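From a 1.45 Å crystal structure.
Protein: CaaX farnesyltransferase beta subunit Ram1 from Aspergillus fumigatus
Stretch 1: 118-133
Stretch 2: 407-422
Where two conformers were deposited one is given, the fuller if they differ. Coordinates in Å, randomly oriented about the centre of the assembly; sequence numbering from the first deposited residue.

Stretch 1, residues 118-133: KYGIPALQRKDHLEYL
Stretch 2 (407-422) TRYILSCCQCKLGGLR

Gln415 is the polar hub of this contact. Its side chain (chi1 m, chi2 t, chi3 84°) saturates both ends of one amide: Gln415 OE1 accepts from Gln125 N at 2.9 Å and from His129 NE2 at 2.8 Å, while Gln415 NE2 donates to Ala123 O at 3.0 Å and, within its own stretch, to Leu411 O at 2.9 Å. One glutamine thus holds the end of the loop, at Ala123 and Gln125, together with His129 in the helix that follows, just where Gln125 holds the N-cap position.

His129 (chi1 m, chi2 -43°) is used from both nitrogens. With NE2 donating to Gln415, His129 ND1 is free to accept from Gly420 N at 2.9 Å, so the ring edge bridges Gln415 and Gly420, the residues just before and just after the turn. Over one face of the His129 ring sits Leu421 CD1, 3.5 Å from the ring centroid and 6° off its normal, a CH-pi contact.

At the other end, Arg408 (m, t, t, chi4 -79°) extends from its helix and forks onto one carbonyl: Arg408 NH1 and NH2 reach Tyr119 O at 2.9 and 3.0 Å. Ile121 CD1 covers one face of the guanidinium.

End to end the stretches run in roughly the same direction, but the register is not a steady one. Stretch 1 is loop through Gln125, largely extended from Ile121 to Leu124 (psi 126 to 154°), then helix 126-133. Stretch 2 is helix 407-413, with a wider pi-type turn at 409-413, then loop, including a type I turn from Cys416 to Gly419 closed by Gly419 N to Cys416 O at 2.7 Å. The CA atoms of Ile121 and Ser412 lie 6.0 Å apart, those of Leu124 and Leu411 6.2 Å, and those of Asp128 and Gly419 4.5 Å.

That last approach depends on glycine. At Gly419 (phi/psi 106/155) an ideal CB would fall 2.6 Å from Asp128 O; at Gly420 (91/158) it would be tight against Tyr132 CZ, at 3.1 Å. Instead, Gly420 CA lies over the Tyr132 ring (chi1 t, chi2 86°), 3.8 Å from its centroid. Two waters complete this seam: one donates to Asp128 OD2 and Cys416 O, another to Asp128 O and Leu418 O.

The apolar packing centres on Leu411 (m, t). Leu411 CB meets Ile121 CG2 at 3.5 Å, with Ile121 in m, t, and Leu411 CD2 meets Leu124 CD1 at 3.8 Å, with Leu124 in t, p. Pro122 CD packs 3.5 Å from Ser412 OG, and a third water links Ser412 OG with Gly120 O. Together the stretches bury 800 Å².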

# COMPACT_ATOMS: atom_id res chain seq x y z
N LYS B 118 -8.71 -1.52 32.09
CA LYS B 118 -7.93 -2.38 32.95
C LYS B 118 -6.57 -2.75 32.40
O LYS B 118 -5.69 -3.23 33.11
CB LYS B 118 -8.72 -3.65 33.29
CG LYS B 118 -9.13 -4.45 32.06
CD LYS B 118 -10.08 -5.58 32.45
CE LYS B 118 -10.44 -6.36 31.17
NZ LYS B 118 -11.67 -7.24 31.27
N TYR B 119 -6.42 -2.52 31.08
CA TYR B 119 -5.14 -2.75 30.42
C TYR B 119 -4.34 -1.45 30.32
O TYR B 119 -3.26 -1.46 29.68
CB TYR B 119 -5.36 -3.29 28.98
CG TYR B 119 -5.88 -4.71 28.95
CD1 TYR B 119 -5.01 -5.80 29.22
CD2 TYR B 119 -7.24 -4.98 28.67
CE1 TYR B 119 -5.49 -7.12 29.18
CE2 TYR B 119 -7.71 -6.28 28.62
CZ TYR B 119 -6.84 -7.34 28.87
OH TYR B 119 -7.31 -8.65 28.83
N GLY B 120 -4.81 -0.38 30.95
CA GLY B 120 -4.05 0.86 31.00
C GLY B 120 -4.23 1.71 29.74
O GLY B 120 -3.44 2.64 29.54
N ILE B 121 -5.26 1.44 28.94
CA ILE B 121 -5.38 2.07 27.62
C ILE B 121 -6.55 3.08 27.61
O ILE B 121 -7.64 2.78 28.16
CB ILE B 121 -5.68 1.00 26.59
CG1 ILE B 121 -4.54 -0.03 26.58
CG2 ILE B 121 -5.86 1.65 25.17
CD1 ILE B 121 -4.79 -1.24 25.68
N PRO B 122 -6.36 4.28 27.12
CA PRO B 122 -7.47 5.25 27.06
C PRO B 122 -8.61 4.81 26.17
O PRO B 122 -8.44 4.10 25.17
CB PRO B 122 -6.80 6.55 26.56
CG PRO B 122 -5.53 6.11 25.94
CD PRO B 122 -5.12 4.79 26.51
N ALA B 123 -9.80 5.28 26.49
CA ALA B 123 -10.94 5.06 25.62
C ALA B 123 -10.75 5.65 24.24
O ALA B 123 -10.08 6.70 24.07
CB ALA B 123 -12.18 5.77 26.25
N LEU B 124 -11.42 5.07 23.28
CA LEU B 124 -11.60 5.72 21.98
C LEU B 124 -12.46 6.97 22.22
O LEU B 124 -13.59 6.89 22.77
CB LEU B 124 -12.28 4.75 21.02
CG LEU B 124 -12.50 5.32 19.60
CD1 LEU B 124 -11.18 5.64 18.87
CD2 LEU B 124 -13.40 4.41 18.75
N GLN B 125 -11.96 8.12 21.78
CA GLN B 125 -12.61 9.43 22.01
C GLN B 125 -13.67 9.67 20.93
O GLN B 125 -13.50 10.49 20.02
CB GLN B 125 -11.56 10.57 22.13
CG GLN B 125 -10.60 10.33 23.33
CD GLN B 125 -11.28 10.33 24.70
OE1 GLN B 125 -12.17 11.18 24.98
NE2 GLN B 125 -10.90 9.36 25.57
N ARG B 126 -14.76 8.88 21.00
CA ARG B 126 -15.73 8.82 19.91
C ARG B 126 -16.33 10.18 19.57
O ARG B 126 -16.37 10.55 18.39
CB ARG B 126 -16.89 7.85 20.23
CG ARG B 126 -16.41 6.46 20.67
CD ARG B 126 -17.54 5.36 21.03
NE ARG B 126 -18.23 4.97 19.83
CZ ARG B 126 -18.19 3.78 19.29
NH1 ARG B 126 -17.60 2.76 19.90
NH2 ARG B 126 -18.80 3.65 18.15
N LYS B 127 -16.76 10.93 20.57
CA LYS B 127 -17.37 12.21 20.25
C LYS B 127 -16.36 13.18 19.59
O LYS B 127 -16.69 13.88 18.63
CB LYS B 127 -17.98 12.81 21.55
CG LYS B 127 -18.35 14.26 21.41
CD LYS B 127 -18.99 14.79 22.71
CE LYS B 127 -19.28 16.28 22.63
NZ LYS B 127 -20.01 16.62 23.90
N ASP B 128 -15.13 13.18 20.08
CA ASP B 128 -14.12 14.05 19.48
C ASP B 128 -13.88 13.65 18.02
O ASP B 128 -13.74 14.53 17.13
CB ASP B 128 -12.76 13.93 20.19
CG ASP B 128 -12.77 14.50 21.61
OD1 ASP B 128 -13.64 15.34 21.92
OD2 ASP B 128 -11.85 14.11 22.39
N HIS B 129 -13.78 12.36 17.75
CA HIS B 129 -13.54 11.94 16.35
C HIS B 129 -14.73 12.17 15.43
O HIS B 129 -14.52 12.53 14.27
CB HIS B 129 -13.09 10.49 16.31
CG HIS B 129 -11.86 10.26 17.15
ND1 HIS B 129 -10.79 11.14 17.14
CD2 HIS B 129 -11.55 9.27 18.04
CE1 HIS B 129 -9.87 10.70 18.00
NE2 HIS B 129 -10.30 9.56 18.54
N LEU B 130 -15.95 11.98 15.94
CA LEU B 130 -17.13 12.28 15.13
C LEU B 130 -17.09 13.76 14.72
O LEU B 130 -17.33 14.08 13.57
CB LEU B 130 -18.45 12.06 15.94
CG LEU B 130 -18.76 10.57 16.12
CD1 LEU B 130 -19.90 10.43 17.14
CD2 LEU B 130 -19.20 9.90 14.84
N GLU B 131 -16.85 14.67 15.67
CA GLU B 131 -16.85 16.07 15.30
C GLU B 131 -15.76 16.40 14.27
O GLU B 131 -16.00 17.19 13.33
CB GLU B 131 -16.73 16.95 16.54
CG GLU B 131 -17.92 16.78 17.48
CD GLU B 131 -17.81 17.61 18.74
OE1 GLU B 131 -16.85 18.41 18.82
OE2 GLU B 131 -18.70 17.49 19.64
N TYR B 132 -14.61 15.79 14.42
CA TYR B 132 -13.52 16.00 13.48
C TYR B 132 -13.95 15.55 12.08
O TYR B 132 -13.69 16.25 11.09
CB TYR B 132 -12.29 15.22 13.96
CG TYR B 132 -11.10 15.43 13.08
CD1 TYR B 132 -10.25 16.53 13.29
CD2 TYR B 132 -10.82 14.55 12.03
CE1 TYR B 132 -9.15 16.76 12.49
CE2 TYR B 132 -9.70 14.78 11.19
CZ TYR B 132 -8.87 15.88 11.45
OH TYR B 132 -7.79 16.11 10.64
N LEU B 133 -14.57 14.37 11.97
CA LEU B 133 -14.91 13.82 10.66
C LEU B 133 -16.05 14.60 10.01
O LEU B 133 -16.03 14.85 8.80
CB LEU B 133 -15.30 12.36 10.83
CG LEU B 133 -14.11 11.40 11.10
CD1 LEU B 133 -14.64 10.06 11.77
CD2 LEU B 133 -13.36 11.14 9.81
N THR B 407 -3.73 -2.36 19.08
CA THR B 407 -4.74 -1.62 19.79
C THR B 407 -4.11 -0.55 20.71
O THR B 407 -4.59 0.60 20.77
CB THR B 407 -5.58 -2.56 20.63
OG1 THR B 407 -6.24 -3.48 19.75
CG2 THR B 407 -6.69 -1.77 21.34
N ARG B 408 -3.04 -0.92 21.40
CA ARG B 408 -2.31 0.07 22.19
C ARG B 408 -1.80 1.20 21.31
O ARG B 408 -1.88 2.37 21.68
CB ARG B 408 -1.13 -0.55 22.95
CG ARG B 408 -1.62 -1.54 24.03
CD ARG B 408 -0.38 -2.03 24.85
NE ARG B 408 -0.86 -2.95 25.92
CZ ARG B 408 -1.41 -2.56 27.07
NH1 ARG B 408 -1.46 -1.26 27.38
NH2 ARG B 408 -1.89 -3.50 27.90
N TYR B 409 -1.17 0.87 20.15
CA TYR B 409 -0.66 1.95 19.36
C TYR B 409 -1.76 2.89 18.90
O TYR B 409 -1.63 4.09 19.00
CB TYR B 409 0.03 1.35 18.12
CG TYR B 409 0.78 2.43 17.30
CD1 TYR B 409 1.80 3.21 17.90
CD2 TYR B 409 0.29 2.78 16.02
CE1 TYR B 409 2.39 4.24 17.20
CE2 TYR B 409 0.91 3.81 15.28
CZ TYR B 409 1.90 4.57 15.91
OH TYR B 409 2.47 5.63 15.25
N ILE B 410 -2.89 2.36 18.44
CA ILE B 410 -3.95 3.25 17.97
C ILE B 410 -4.55 4.07 19.10
O ILE B 410 -4.63 5.32 19.00
CB ILE B 410 -5.06 2.41 17.30
CG1 ILE B 410 -4.53 1.73 16.00
CG2 ILE B 410 -6.31 3.29 16.99
CD1 ILE B 410 -5.45 0.65 15.47
N LEU B 411 -4.95 3.41 20.19
CA LEU B 411 -5.67 4.15 21.24
C LEU B 411 -4.75 4.98 22.13
O LEU B 411 -5.16 6.10 22.56
CB LEU B 411 -6.51 3.19 22.11
CG LEU B 411 -7.66 2.55 21.34
CD1 LEU B 411 -8.42 1.52 22.28
CD2 LEU B 411 -8.65 3.62 20.80
N SER B 412 -3.56 4.46 22.45
CA SER B 412 -2.64 5.21 23.34
C SER B 412 -1.84 6.25 22.59
O SER B 412 -1.52 7.32 23.17
CB SER B 412 -1.66 4.29 24.08
OG SER B 412 -2.35 3.36 24.92
N CYS B 413 -1.51 6.00 21.29
CA CYS B 413 -0.54 6.85 20.61
C CYS B 413 -1.10 7.65 19.45
O CYS B 413 -0.49 8.67 19.07
CB CYS B 413 0.65 6.04 20.06
SG CYS B 413 1.61 5.23 21.35
N CYS B 414 -2.22 7.22 18.84
CA CYS B 414 -2.64 7.87 17.58
C CYS B 414 -3.86 8.76 17.75
O CYS B 414 -4.35 9.30 16.76
CB CYS B 414 -2.95 6.82 16.51
SG CYS B 414 -1.45 5.95 15.96
N GLN B 415 -4.37 8.94 18.97
CA GLN B 415 -5.49 9.86 19.13
C GLN B 415 -5.04 11.28 19.45
O GLN B 415 -4.23 11.51 20.36
CB GLN B 415 -6.40 9.40 20.28
CG GLN B 415 -6.96 7.98 20.06
CD GLN B 415 -8.12 7.74 21.04
OE1 GLN B 415 -9.25 8.13 20.73
NE2 GLN B 415 -7.82 7.09 22.14
N CYS B 416 -5.59 12.25 18.72
CA CYS B 416 -5.29 13.66 18.98
C CYS B 416 -6.31 14.25 19.93
O CYS B 416 -7.52 14.11 19.73
CB CYS B 416 -5.30 14.45 17.68
SG CYS B 416 -4.15 13.73 16.55
N LYS B 417 -5.84 14.97 20.93
CA LYS B 417 -6.71 15.41 22.00
C LYS B 417 -7.88 16.26 21.48
O LYS B 417 -8.94 16.29 22.12
CB LYS B 417 -5.90 16.17 23.03
CG LYS B 417 -5.33 17.47 22.59
CD LYS B 417 -4.51 18.16 23.71
CE LYS B 417 -3.80 19.43 23.21
NZ LYS B 417 -2.79 19.94 24.25
N LEU B 418 -7.70 16.96 20.36
CA LEU B 418 -8.74 17.80 19.79
C LEU B 418 -9.65 17.06 18.80
O LEU B 418 -10.57 17.63 18.21
CB LEU B 418 -8.09 19.02 19.11
CG LEU B 418 -7.28 19.87 20.08
CD1 LEU B 418 -6.61 21.00 19.33
CD2 LEU B 418 -8.21 20.37 21.16
N GLY B 419 -9.40 15.77 18.62
CA GLY B 419 -10.14 14.93 17.67
C GLY B 419 -9.32 14.60 16.43
O GLY B 419 -8.40 15.34 16.06
N GLY B 420 -9.68 13.47 15.82
CA GLY B 420 -8.89 12.97 14.70
C GLY B 420 -7.83 12.01 15.22
O GLY B 420 -7.36 12.04 16.38
N LEU B 421 -7.38 11.16 14.30
CA LEU B 421 -6.22 10.29 14.59
C LEU B 421 -5.09 10.61 13.62
O LEU B 421 -5.28 11.26 12.59
CB LEU B 421 -6.57 8.78 14.56
CG LEU B 421 -7.56 8.39 15.73
CD1 LEU B 421 -9.05 8.50 15.24
CD2 LEU B 421 -7.25 6.97 16.24
N ARG B 422 -3.90 10.17 14.00
CA ARG B 422 -2.67 10.59 13.33
C ARG B 422 -1.79 9.40 13.01
O ARG B 422 -1.93 8.27 13.53
CB ARG B 422 -1.92 11.60 14.25
CG ARG B 422 -1.51 10.95 15.59
CD ARG B 422 -0.99 12.00 16.59
NE ARG B 422 -0.78 11.39 17.89
CZ ARG B 422 -1.05 12.00 19.05
NH1 ARG B 422 -1.40 13.29 19.04
NH2 ARG B 422 -0.88 11.35 20.19
O HOH W 1 -1.96 4.08 27.58
O HOH W 2 -9.42 12.79 21.54
O HOH W 3 -13.12 17.24 17.56